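Local coordinates for protein trichothecene 15-O-acetyltransferase TRI3 (Fusarium sporotrichioides, PDB 3FOT) that transfers an acetyl group to the 15-hydroxyl of trichothecene intermediates during the biosynthesis of mycotoxins such as T-2 toxin, at residues Arg278-Lys283 against Ala501-Tyr506; Phe304-Leu309 against Glu512-Phe517; Lys369-Ser374 against Glu387-Asn392. One frame throughout, in Å; residues are numbered along the deposited sequence.

Contact 1 of 3, residues Arg278-Lys283 against Ala501-Tyr506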
ATOM      1  N   ARG A 278     -10.115   4.537  10.268  1.00 16.99           N
ATOM      2  CA  ARG A 278      -9.774   5.929  10.445  1.00 17.30           C
ATOM      3  C   ARG A 278      -8.279   6.083  10.346  1.00 16.80           C
ATOM      4  O   ARG A 278      -7.545   5.099  10.390  1.00 17.51           O
ATOM      5  CB  ARG A 278     -10.248   6.467  11.791  1.00 17.46           C
ATOM      6  CG  ARG A 278     -11.746   6.403  12.030  1.00 18.96           C
ATOM      7  CD  ARG A 278     -12.538   7.232  11.032  1.00 21.60           C
ATOM      8  NE  ARG A 278     -13.946   7.316  11.408  1.00 23.96           N
ATOM      9  CZ  ARG A 278     -14.871   8.007  10.737  1.00 25.68           C
ATOM     10  NH1 ARG A 278     -14.552   8.674   9.638  1.00 25.02           N
ATOM     11  NH2 ARG A 278     -16.125   8.033  11.171  1.00 26.35           N
ATOM     12  N   CYS A 279      -7.822   7.313  10.201  1.00 17.44           N
ATOM     13  CA  CYS A 279      -6.405   7.596  10.000  0.50 17.41           C
ATOM     14  C   CYS A 279      -5.944   8.797  10.839  1.00 17.55           C
ATOM     15  O   CYS A 279      -6.676   9.758  10.941  1.00 17.53           O
ATOM     16  CB  CYS A 279      -6.180   7.870   8.508  0.50 18.24           C
ATOM     17  SG  CYS A 279      -4.473   7.921   7.990  0.50 18.87           S
ATOM     18  N   VAL A 280      -4.731   8.746  11.393  1.00 16.36           N
ATOM     19  CA  VAL A 280      -4.112   9.907  12.024  1.00 15.87           C
ATOM     20  C   VAL A 280      -2.774  10.077  11.332  1.00 15.31           C
ATOM     21  O   VAL A 280      -2.019   9.117  11.209  1.00 15.47           O
ATOM     22  CB  VAL A 280      -3.917   9.729  13.547  1.00 15.64           C
ATOM     23  CG1 VAL A 280      -3.211  10.960  14.121  1.00 18.07           C
ATOM     24  CG2 VAL A 280      -5.255   9.547  14.232  1.00 15.86           C
ATOM     25  N   ILE A 281      -2.489  11.293  10.859  1.00 15.32           N
ATOM     26  CA  ILE A 281      -1.286  11.552  10.057  1.00 14.90           C
ATOM     27  C   ILE A 281      -0.383  12.583  10.741  1.00 14.94           C
ATOM     28  O   ILE A 281      -0.861  13.591  11.261  1.00 16.46           O
ATOM     29  CB  ILE A 281      -1.681  12.105   8.654  1.00 15.01           C
ATOM     30  CG1 ILE A 281      -2.429  11.047   7.833  1.00 13.82           C
ATOM     31  CG2 ILE A 281      -0.452  12.600   7.921  1.00 15.94           C
ATOM     32  CD1 ILE A 281      -3.049  11.558   6.548  1.00 15.83           C
ATOM     33  N   HIS A 282       0.922  12.336  10.743  1.00 14.73           N
ATOM     34  CA  HIS A 282       1.882  13.344  11.197  1.00 14.41           C
ATOM     35  C   HIS A 282       2.914  13.493  10.105  1.00 14.24           C
ATOM     36  O   HIS A 282       3.654  12.567   9.824  1.00 13.37           O
ATOM     37  CB  HIS A 282       2.576  12.951  12.496  1.00 14.81           C
ATOM     38  CG  HIS A 282       3.452  14.031  13.036  1.00 16.30           C
ATOM     39  ND1 HIS A 282       4.711  14.281  12.540  1.00 18.01           N
ATOM     40  CD2 HIS A 282       3.225  14.972  13.984  1.00 19.48           C
ATOM     41  CE1 HIS A 282       5.232  15.325  13.165  1.00 16.90           C
ATOM     42  NE2 HIS A 282       4.356  15.755  14.054  1.00 21.80           N
ATOM     43  N   LYS A 283       2.926  14.664   9.482  1.00 13.65           N
ATOM     44  CA  LYS A 283       3.912  14.985   8.480  1.00 14.23           C
ATOM     45  C   LYS A 283       5.096  15.662   9.157  1.00 13.95           C
ATOM     46  O   LYS A 283       4.954  16.747   9.733  1.00 14.69           O
ATOM     47  CB  LYS A 283       3.295  15.922   7.442  1.00 14.63           C
ATOM     48  CG  LYS A 283       2.293  15.263   6.532  1.00 17.63           C
ATOM     49  N   ALA A 501      -7.945  10.135  20.148  1.00 17.66           N
ATOM     50  CA  ALA A 501      -7.009  10.709  21.110  1.00 18.28           C
ATOM     51  C   ALA A 501      -5.895   9.753  21.501  1.00 18.15           C
ATOM     52  O   ALA A 501      -4.733  10.157  21.576  1.00 17.39           O
ATOM     53  CB  ALA A 501      -7.731  11.180  22.354  1.00 18.34           C
ATOM     54  N   GLU A 502      -6.229   8.493  21.770  1.00 17.42           N
ATOM     55  CA  GLU A 502      -5.154   7.563  22.151  1.00 18.13           C
ATOM     56  C   GLU A 502      -4.170   7.266  20.996  1.00 16.72           C
ATOM     57  O   GLU A 502      -2.963   7.108  21.235  1.00 14.96           O
ATOM     58  CB  GLU A 502      -5.694   6.291  22.831  1.00 18.61           C
ATOM     59  CG  GLU A 502      -6.456   5.364  21.938  1.00 21.42           C
ATOM     60  CD  GLU A 502      -7.061   4.207  22.715  1.00 20.85           C
ATOM     61  OE1 GLU A 502      -8.272   3.972  22.574  1.00 21.48           O
ATOM     62  OE2 GLU A 502      -6.314   3.565  23.496  1.00 28.20           O
ATOM     63  N   VAL A 503      -4.679   7.239  19.760  1.00 16.46           N
ATOM     64  CA  VAL A 503      -3.834   6.993  18.587  1.00 15.88           C
ATOM     65  C   VAL A 503      -2.918   8.188  18.349  1.00 15.70           C
ATOM     66  O   VAL A 503      -1.726   8.027  18.044  1.00 14.88           O
ATOM     67  CB  VAL A 503      -4.651   6.728  17.301  1.00 15.85           C
ATOM     68  CG1 VAL A 503      -3.696   6.446  16.147  1.00 16.11           C
ATOM     69  CG2 VAL A 503      -5.568   5.519  17.490  1.00 16.64           C
ATOM     70  N   GLN A 504      -3.492   9.383  18.467  1.00 15.75           N
ATOM     71  CA  GLN A 504      -2.726  10.621  18.374  1.00 15.80           C
ATOM     72  C   GLN A 504      -1.625  10.655  19.434  1.00 15.33           C
ATOM     73  O   GLN A 504      -0.508  11.027  19.133  1.00 14.87           O
ATOM     74  CB  GLN A 504      -3.635  11.850  18.538  1.00 16.30           C
ATOM     75  CG  GLN A 504      -4.593  12.095  17.388  0.50 16.57           C
ATOM     76  CD  GLN A 504      -5.577  13.232  17.659  0.50 17.21           C
ATOM     77  OE1 GLN A 504      -6.047  13.421  18.785  0.50 18.81           O
ATOM     78  NE2 GLN A 504      -5.910  13.982  16.612  0.50 18.80           N
ATOM     79  N   LYS A 505      -1.957  10.267  20.664  1.00 15.49           N
ATOM     80  CA  LYS A 505      -0.995  10.264  21.777  1.00 15.32           C
ATOM     81  C   LYS A 505       0.151   9.310  21.445  1.00 14.64           C
ATOM     82  O   LYS A 505       1.333   9.646  21.591  1.00 14.10           O
ATOM     83  CB  LYS A 505      -1.689   9.852  23.087  1.00 15.74           C
ATOM     84  CG  LYS A 505      -0.754   9.818  24.291  1.00 18.39           C
ATOM     85  N   TYR A 506      -0.212   8.132  20.960  1.00 13.80           N
ATOM     86  CA  TYR A 506       0.778   7.129  20.573  1.00 12.77           C
ATOM     87  C   TYR A 506       1.625   7.630  19.394  1.00 12.87           C
ATOM     88  O   TYR A 506       2.842   7.546  19.426  1.00 12.05           O
ATOM     89  CB  TYR A 506       0.093   5.796  20.248  1.00 13.10           C
ATOM     90  CG  TYR A 506       1.073   4.653  20.012  1.00 12.41           C
ATOM     91  CD1 TYR A 506       1.856   4.160  21.053  1.00 14.46           C
ATOM     92  CD2 TYR A 506       1.202   4.064  18.751  1.00 13.57           C
ATOM     93  CE1 TYR A 506       2.761   3.112  20.853  1.00 12.53           C
ATOM     94  CE2 TYR A 506       2.102   3.020  18.533  1.00 14.34           C
ATOM     95  CZ  TYR A 506       2.886   2.558  19.594  1.00 12.74           C
ATOM     96  OH  TYR A 506       3.784   1.542  19.414  1.00 13.55           O
TER

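Contact 2 of 3, residues Phe304-Leu309 against Glu512-Phe517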
ATOM      1  N   PHE A 304      21.440   0.833   7.561  1.00 20.10           N
ATOM      2  CA  PHE A 304      20.380   1.327   8.460  1.00 18.20           C
ATOM      3  C   PHE A 304      19.548   2.451   7.844  1.00 17.52           C
ATOM      4  O   PHE A 304      20.063   3.286   7.083  1.00 17.36           O
ATOM      5  CB  PHE A 304      20.965   1.792   9.774  1.00 17.96           C
ATOM      6  CG  PHE A 304      21.423   0.677  10.654  1.00 17.94           C
ATOM      7  CD1 PHE A 304      20.521   0.009  11.474  1.00 17.93           C
ATOM      8  CD2 PHE A 304      22.751   0.288  10.652  1.00 18.82           C
ATOM      9  CE1 PHE A 304      20.945  -1.027  12.306  1.00 17.40           C
ATOM     10  CE2 PHE A 304      23.187  -0.736  11.472  1.00 18.81           C
ATOM     11  CZ  PHE A 304      22.278  -1.394  12.300  1.00 16.81           C
ATOM     12  N   THR A 305      18.257   2.480   8.176  1.00 15.92           N
ATOM     13  CA  THR A 305      17.372   3.439   7.545  1.00 15.77           C
ATOM     14  C   THR A 305      16.425   4.051   8.560  1.00 14.72           C
ATOM     15  O   THR A 305      16.250   3.550   9.682  1.00 14.15           O
ATOM     16  CB  THR A 305      16.475   2.771   6.490  1.00 15.83           C
ATOM     17  OG1 THR A 305      15.582   1.883   7.173  1.00 16.85           O
ATOM     18  CG2 THR A 305      17.301   1.986   5.426  1.00 17.20           C
ATOM     19  N   ILE A 306      15.784   5.124   8.133  1.00 13.76           N
ATOM     20  CA  ILE A 306      14.717   5.721   8.913  1.00 13.14           C
ATOM     21  C   ILE A 306      13.573   4.730   9.169  1.00 13.24           C
ATOM     22  O   ILE A 306      12.878   4.848  10.170  1.00 12.60           O
ATOM     23  CB  ILE A 306      14.231   7.031   8.235  1.00 13.25           C
ATOM     24  CG1 ILE A 306      13.277   7.814   9.129  1.00 13.22           C
ATOM     25  CG2 ILE A 306      13.652   6.779   6.837  1.00 13.24           C
ATOM     26  CD1 ILE A 306      13.074   9.284   8.677  1.00 13.49           C
ATOM     27  N   SER A 307      13.385   3.743   8.287  1.00 13.13           N
ATOM     28  CA  SER A 307      12.375   2.698   8.544  1.00 13.92           C
ATOM     29  C   SER A 307      12.730   1.840   9.784  1.00 13.57           C
ATOM     30  O   SER A 307      11.846   1.481  10.588  1.00 12.96           O
ATOM     31  CB  SER A 307      12.239   1.788   7.328  1.00 14.28           C
ATOM     32  OG  SER A 307      11.512   2.428   6.321  1.00 18.14           O
ATOM     33  N   HIS A 308      14.012   1.501   9.928  1.00 12.93           N
ATOM     34  CA  HIS A 308      14.485   0.811  11.139  1.00 12.40           C
ATOM     35  C   HIS A 308      14.209   1.673  12.358  1.00 12.07           C
ATOM     36  O   HIS A 308      13.692   1.200  13.367  1.00 11.85           O
ATOM     37  CB  HIS A 308      15.987   0.525  11.073  1.00 12.93           C
ATOM     38  CG  HIS A 308      16.375  -0.424   9.987  1.00 15.20           C
ATOM     39  ND1 HIS A 308      17.446  -0.197   9.154  1.00 17.36           N
ATOM     40  CD2 HIS A 308      15.847  -1.611   9.607  1.00 18.33           C
ATOM     41  CE1 HIS A 308      17.570  -1.204   8.310  1.00 18.56           C
ATOM     42  NE2 HIS A 308      16.608  -2.076   8.558  1.00 18.36           N
ATOM     43  N   LEU A 309      14.571   2.947  12.257  1.00 10.99           N
ATOM     44  CA  LEU A 309      14.406   3.872  13.380  1.00 10.56           C
ATOM     45  C   LEU A 309      12.938   4.011  13.759  1.00 10.25           C
ATOM     46  O   LEU A 309      12.600   4.074  14.938  1.00  9.42           O
ATOM     47  CB  LEU A 309      14.988   5.244  13.042  1.00  9.89           C
ATOM     48  CG  LEU A 309      14.854   6.195  14.244  1.00  9.94           C
ATOM     49  CD1 LEU A 309      15.770   5.734  15.400  1.00  8.62           C
ATOM     50  CD2 LEU A 309      15.142   7.643  13.873  1.00 14.07           C
ATOM     51  N   GLU A 512       8.192  11.825  18.791  1.00 11.12           N
ATOM     52  CA  GLU A 512       9.119  12.361  19.778  1.00 12.98           C
ATOM     53  C   GLU A 512      10.400  11.522  19.900  1.00 11.35           C
ATOM     54  O   GLU A 512      11.507  12.075  19.960  1.00 11.40           O
ATOM     55  CB  GLU A 512       8.426  12.527  21.132  1.00 12.70           C
ATOM     56  CG  GLU A 512       9.246  13.361  22.114  1.00 15.50           C
ATOM     57  CD  GLU A 512       8.549  13.599  23.449  1.00 16.47           C
ATOM     58  OE1 GLU A 512       7.349  13.238  23.578  1.00 19.92           O
ATOM     59  OE2 GLU A 512       9.216  14.147  24.363  1.00 16.40           O
ATOM     60  N   PHE A 513      10.271  10.193  19.954  1.00 11.39           N
ATOM     61  CA  PHE A 513      11.478   9.353  20.004  1.00 10.63           C
ATOM     62  C   PHE A 513      12.329   9.458  18.738  1.00 10.75           C
ATOM     63  O   PHE A 513      13.550   9.511  18.817  1.00 10.73           O
ATOM     64  CB  PHE A 513      11.146   7.884  20.273  1.00 10.03           C
ATOM     65  CG  PHE A 513      10.779   7.581  21.700  1.00 11.30           C
ATOM     66  CD1 PHE A 513      11.649   7.906  22.757  1.00 10.80           C
ATOM     67  CD2 PHE A 513       9.575   6.915  21.988  1.00 11.11           C
ATOM     68  CE1 PHE A 513      11.329   7.584  24.088  1.00 10.31           C
ATOM     69  CE2 PHE A 513       9.240   6.597  23.326  1.00 10.63           C
ATOM     70  CZ  PHE A 513      10.116   6.942  24.371  1.00 11.10           C
ATOM     71  N   MET A 514      11.686   9.464  17.567  1.00 10.56           N
ATOM     72  CA  MET A 514      12.431   9.682  16.321  1.00 10.62           C
ATOM     73  C   MET A 514      13.228  10.987  16.363  1.00 10.70           C
ATOM     74  O   MET A 514      14.422  11.035  15.978  1.00 10.91           O
ATOM     75  CB  MET A 514      11.464   9.658  15.129  1.00 10.49           C
ATOM     76  CG  MET A 514      10.929   8.239  14.870  1.00 11.25           C
ATOM     77  SD  MET A 514       9.690   8.267  13.578  1.00 13.99           S
ATOM     78  CE  MET A 514      10.714   8.544  12.115  1.00 13.29           C
ATOM     79  N   LEU A 515      12.583  12.046  16.827  1.00 10.09           N
ATOM     80  CA  LEU A 515      13.211  13.357  16.867  1.00 11.12           C
ATOM     81  C   LEU A 515      14.360  13.377  17.860  1.00 11.19           C
ATOM     82  O   LEU A 515      15.377  14.054  17.647  1.00 11.61           O
ATOM     83  CB  LEU A 515      12.177  14.449  17.173  1.00 10.47           C
ATOM     84  CG  LEU A 515      11.217  14.726  16.011  1.00  9.91           C
ATOM     85  CD1 LEU A 515      10.069  15.606  16.515  1.00 11.65           C
ATOM     86  CD2 LEU A 515      11.952  15.365  14.802  1.00 10.67           C
ATOM     87  N   ALA A 516      14.215  12.584  18.911  1.00 11.12           N
ATOM     88  CA  ALA A 516      15.249  12.477  19.938  1.00 11.03           C
ATOM     89  C   ALA A 516      16.547  11.873  19.406  1.00 11.28           C
ATOM     90  O   ALA A 516      17.594  12.021  20.015  1.00 12.71           O
ATOM     91  CB  ALA A 516      14.710  11.674  21.164  1.00 10.58           C
ATOM     92  N   PHE A 517      16.477  11.197  18.266  1.00 10.45           N
ATOM     93  CA  PHE A 517      17.643  10.541  17.698  1.00 10.74           C
ATOM     94  C   PHE A 517      18.537  11.539  16.976  1.00 11.17           C
ATOM     95  O   PHE A 517      19.676  11.206  16.634  1.00 11.85           O
ATOM     96  CB  PHE A 517      17.187   9.478  16.699  1.00 10.45           C
ATOM     97  CG  PHE A 517      18.149   8.370  16.496  1.00 10.37           C
ATOM     98  CD1 PHE A 517      18.441   7.497  17.549  1.00 11.21           C
ATOM     99  CD2 PHE A 517      18.709   8.125  15.234  1.00 11.26           C
ATOM    100  CE1 PHE A 517      19.301   6.412  17.360  1.00  9.31           C
ATOM    101  CE2 PHE A 517      19.562   7.045  15.025  1.00 12.47           C
ATOM    102  CZ  PHE A 517      19.864   6.172  16.102  1.00 11.04           C
TER

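Contact 3 of 3, residues Lys369-Ser374 against Glu387-Asn392. Unlike the reference sequence in segment 369-374: T372 (reference Ala).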
ATOM      1  N   LYS A 369      13.445  -4.729  28.770  1.00 14.83           N
ATOM      2  CA  LYS A 369      13.676  -3.849  29.915  1.00 15.46           C
ATOM      3  C   LYS A 369      14.880  -2.949  29.657  1.00 14.85           C
ATOM      4  O   LYS A 369      14.850  -1.777  30.038  1.00 15.20           O
ATOM      5  CB  LYS A 369      13.884  -4.634  31.228  1.00 16.55           C
ATOM      6  CG  LYS A 369      14.043  -3.759  32.488  0.50 17.50           C
ATOM      7  CD  LYS A 369      13.042  -2.579  32.568  1.00 21.89           C
ATOM      8  CE  LYS A 369      13.220  -1.768  33.846  1.00 22.00           C
ATOM      9  NZ  LYS A 369      14.620  -1.252  34.050  1.00 23.49           N
ATOM     10  N   SER A 370      15.907  -3.488  28.994  1.00 13.22           N
ATOM     11  CA  SER A 370      17.158  -2.754  28.754  1.00 13.46           C
ATOM     12  C   SER A 370      16.984  -1.595  27.772  1.00 13.23           C
ATOM     13  O   SER A 370      17.853  -0.733  27.712  1.00 13.30           O
ATOM     14  CB  SER A 370      18.266  -3.676  28.227  1.00 14.05           C
ATOM     15  OG  SER A 370      17.977  -4.069  26.884  1.00 14.26           O
ATOM     16  N   ILE A 371      15.888  -1.599  27.005  1.00 12.59           N
ATOM     17  CA  ILE A 371      15.587  -0.504  26.068  1.00 12.81           C
ATOM     18  C   ILE A 371      14.367   0.343  26.467  1.00 13.72           C
ATOM     19  O   ILE A 371      13.918   1.202  25.687  1.00 14.18           O
ATOM     20  CB  ILE A 371      15.466  -1.009  24.580  1.00 12.04           C
ATOM     21  CG1 ILE A 371      14.271  -1.959  24.400  1.00 12.50           C
ATOM     22  CG2 ILE A 371      16.808  -1.626  24.114  1.00 11.39           C
ATOM     23  CD1 ILE A 371      13.884  -2.173  22.935  1.00 13.69           C
ATOM     24  N   THR A 372      13.815   0.079  27.656  1.00 13.62           N
ATOM     25  CA  THR A 372      12.676   0.836  28.186  1.00 14.91           C
ATOM     26  C   THR A 372      13.144   2.189  28.709  1.00 15.29           C
ATOM     27  O   THR A 372      13.822   2.288  29.741  1.00 16.35           O
ATOM     28  CB  THR A 372      11.894   0.030  29.264  1.00 15.03           C
ATOM     29  OG1 THR A 372      11.436  -1.196  28.682  1.00 16.47           O
ATOM     30  CG2 THR A 372      10.688   0.812  29.791  1.00 15.71           C
ATOM     31  N   VAL A 373      12.821   3.238  27.953  1.00 15.66           N
ATOM     32  CA  VAL A 373      13.216   4.601  28.297  1.00 16.66           C
ATOM     33  C   VAL A 373      12.006   5.517  28.220  1.00 16.45           C
ATOM     34  O   VAL A 373      11.128   5.339  27.379  1.00 17.89           O
ATOM     35  CB  VAL A 373      14.331   5.169  27.367  1.00 16.79           C
ATOM     36  CG1 VAL A 373      15.619   4.400  27.538  1.00 17.71           C
ATOM     37  CG2 VAL A 373      13.888   5.165  25.883  1.00 18.04           C
ATOM     38  N   SER A 374      11.955   6.500  29.097  1.00 16.04           N
ATOM     39  CA  SER A 374      10.890   7.476  29.020  1.00 16.49           C
ATOM     40  C   SER A 374      11.327   8.675  28.181  1.00 15.89           C
ATOM     41  O   SER A 374      12.500   8.829  27.842  1.00 16.21           O
ATOM     42  CB  SER A 374      10.473   7.921  30.398  1.00 16.78           C
ATOM     43  OG  SER A 374      11.366   8.891  30.824  1.00 21.10           O
ATOM     44  N   GLU A 387      19.201   2.940  19.291  1.00 11.63           N
ATOM     45  CA  GLU A 387      20.280   2.256  18.565  0.50 12.02           C
ATOM     46  C   GLU A 387      20.219   0.741  18.786  1.00 12.65           C
ATOM     47  O   GLU A 387      20.339  -0.037  17.835  1.00 12.57           O
ATOM     48  CB  GLU A 387      21.654   2.810  18.960  0.50 12.10           C
ATOM     49  CG  GLU A 387      21.927   4.197  18.403  0.50 13.21           C
ATOM     50  CD  GLU A 387      23.364   4.639  18.549  0.50 14.12           C
ATOM     51  OE1 GLU A 387      23.615   5.855  18.482  0.50 14.31           O
ATOM     52  OE2 GLU A 387      24.250   3.779  18.691  0.50 16.65           O
ATOM     53  N   SER A 388      20.022   0.325  20.032  1.00 13.52           N
ATOM     54  CA  SER A 388      19.942  -1.114  20.379  1.00 13.84           C
ATOM     55  C   SER A 388      18.805  -1.770  19.607  1.00 13.93           C
ATOM     56  O   SER A 388      18.962  -2.832  18.982  1.00 13.20           O
ATOM     57  CB  SER A 388      19.672  -1.255  21.887  1.00 15.80           C
ATOM     58  OG  SER A 388      19.564  -2.613  22.285  1.00 17.49           O
ATOM     59  N   ALA A 389      17.635  -1.133  19.674  1.00 13.97           N
ATOM     60  CA  ALA A 389      16.460  -1.645  18.988  1.00 13.23           C
ATOM     61  C   ALA A 389      16.688  -1.724  17.472  1.00 13.62           C
ATOM     62  O   ALA A 389      16.387  -2.752  16.865  1.00 13.29           O
ATOM     63  CB  ALA A 389      15.260  -0.824  19.315  1.00 12.15           C
ATOM     64  N   CYS A 390      17.242  -0.663  16.875  1.00 13.41           N
ATOM     65  CA  CYS A 390      17.574  -0.682  15.430  1.00 13.78           C
ATOM     66  C   CYS A 390      18.491  -1.837  15.049  1.00 14.44           C
ATOM     67  O   CYS A 390      18.298  -2.458  14.017  1.00 15.60           O
ATOM     68  CB  CYS A 390      18.240   0.608  14.975  1.00 13.79           C
ATOM     69  SG  CYS A 390      17.134   2.040  14.929  1.00 14.38           S
ATOM     70  N   ARG A 391      19.501  -2.117  15.870  1.00 14.65           N
ATOM     71  CA  ARG A 391      20.425  -3.214  15.569  1.00 15.79           C
ATOM     72  C   ARG A 391      19.727  -4.579  15.647  1.00 16.44           C
ATOM     73  O   ARG A 391      19.977  -5.437  14.800  1.00 17.08           O
ATOM     74  CB  ARG A 391      21.655  -3.167  16.485  1.00 15.70           C
ATOM     75  CG  ARG A 391      22.472  -1.882  16.342  1.00 15.83           C
ATOM     76  CD  ARG A 391      23.860  -1.958  17.021  1.00 17.95           C
ATOM     77  NE  ARG A 391      24.563  -0.666  16.954  1.00 22.44           N
ATOM     78  CZ  ARG A 391      25.160  -0.188  15.862  1.00 23.29           C
ATOM     79  NH1 ARG A 391      25.159  -0.887  14.730  1.00 26.38           N
ATOM     80  NH2 ARG A 391      25.764   0.995  15.895  1.00 24.81           N
ATOM     81  N   ASN A 392      18.846  -4.747  16.640  1.00 16.82           N
ATOM     82  CA  ASN A 392      17.958  -5.921  16.775  1.00 17.22           C
ATOM     83  C   ASN A 392      17.038  -6.062  15.550  1.00 16.90           C
ATOM     84  O   ASN A 392      16.877  -7.150  14.984  1.00 17.35           O
ATOM     85  CB  ASN A 392      17.069  -5.813  18.026  1.00 17.99           C
ATOM     86  CG  ASN A 392      17.746  -6.286  19.321  1.00 20.56           C
ATOM     87  OD1 ASN A 392      17.588  -7.428  19.722  1.00 24.45           O
ATOM     88  ND2 ASN A 392      18.455  -5.393  19.997  1.00 24.02           N
TER
HETATM   89  O   HOH W   1      19.680  -3.844  24.780  1.00 25.35           O

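Contact 1 of 3, residues Arg278-Lys283 against Ala501-Tyr506
V280 meets V503 and Q504 where the edge strand 277-283 lies against the start of helix 500-516. The first residue of the strand segment, R278, is turned to other partners: its guanidinium makes salt bridges with E143 and D495. C279 points away from the helix. V280 then points toward the helix and forks over it. Its CG1, anti to the backbone N (chi1 178°), lies 3.7 Å from CG of Q504, and its CG2 lies 4.0 Å from CG1 of V503. The two valine side chains run antiparallel past each other, whereas the extended Q504 chain lies across V280 and touches it through its CG methylene. This is helix-on-sheet packing within an alpha/beta domain of the BAHD acyltransferase superfamily: strand 486-494 runs antiparallel to 277-283, bonded to it through the backbones of R278, V280 and H282, and leads on into the C-terminal helix, which folds back over the same sheet. I281 faces the other side of the sheet, toward L135 of helix 134-147. H282, on the same side as V280, extends the packing along the helix to L507, Q508 and V511.

Contact 2 of 3, residues Phe304-Leu309 against Glu512-Phe517
L309 and F517 make a CH-pi contact: methyl CD1 of the leucine sits over the ring face, 3.7 Å from the centroid and 10° off the normal, so it addresses the whole ring and not one edge. The other methyl of L309, CD2, lies on the same side of the ring, 3.9 Å from CB of F517. The guanidinium of R299 adds a cation-pi partner to the same ring.

Apolar packing comes from M514. Its chain bends at chi3 (73°), carrying CE to 4.0 Å from CG1 of I306, which it meets at about a right angle; CG of M514 lies 4.4 Å from CD2 of L309. These helix-helix contacts set the first turn of helix 306-321 against the last turns of helix 500-516, with I292 of helix 286-299 touching I306, L309 and L515.

No hydrogen bond joins the two segments; F517 O accepts instead from NE of R299. T305, the N-cap residue, and H308 form a capping box at the start of helix 306-321. H308 N donates to OG1 of T305 at 3.2 Å, and T305 N returns a bond to ND1 of H308 at 3.0 Å, tilted 28° from the imidazole plane. That second bond holds the histidine back over the helix start, where OG1 of T305 lies above one face of the ring, offset toward its rim.

Contact 3 of 3, residues Lys369-Ser374 against Glu387-Asn392
I371 reaches from the loop after strand 358-365 onto helix 379-401, dividing its side chain between S388 and A389. The buried part is tight: CG2 of I371 lies 3.6 Å from CB of S388 and 3.5 Å from its OG, while the longer branch carries CD1 to 4.1 Å from CB of A389. With CG1 set between the backbone N and the carbonyl carbon (chi1 65°), the isoleucine presents CG2 to the serine and CD1 to the alanine. L319 of helix 306-321 and I365 of strand 358-365 also touch I371, so the isoleucine joins loop, strand and both helices.

On the looser side, S370 and S388 are joined through one water. It donates to OG of S370 at 2.7 Å and is hydrogen-bonded to OG of S388 at 2.8 Å, and S370 is held a second time by the carbonyl of N367. A turn farther along the helix, ND2 of N392 gives a nearly straight bond (173°) to O of S388, at 2.8 Å and from above the carbonyl plane; that oxygen also accepts the helical bond from N392 N. Loop and helix thus meet through the van der Waals contact of one isoleucine, with the serines linked by solvent rather than by a direct bond.

Contacts 1 and 2 both draw on helix 500-516, its early turns packing on a strand in contact 1 and its last turns on another helix in contact 2, with centres about 18 Å apart. Contacts 2 and 3 touch directly: F304 packs on C390, F513 on V373 and L309 on C390, so the two contacts adjoin. Contact 2 is buried and includes an aromatic face; contact 1 is only partly buried and is made through aliphatic carbons, including one methylene of a glutamine. Contact 3, whose centre lies farthest of the three from the chain's centre, sets a buried isoleucine against serine and alanine, and it alone includes a bridging water. Direct hydrogen bonds cross none of them.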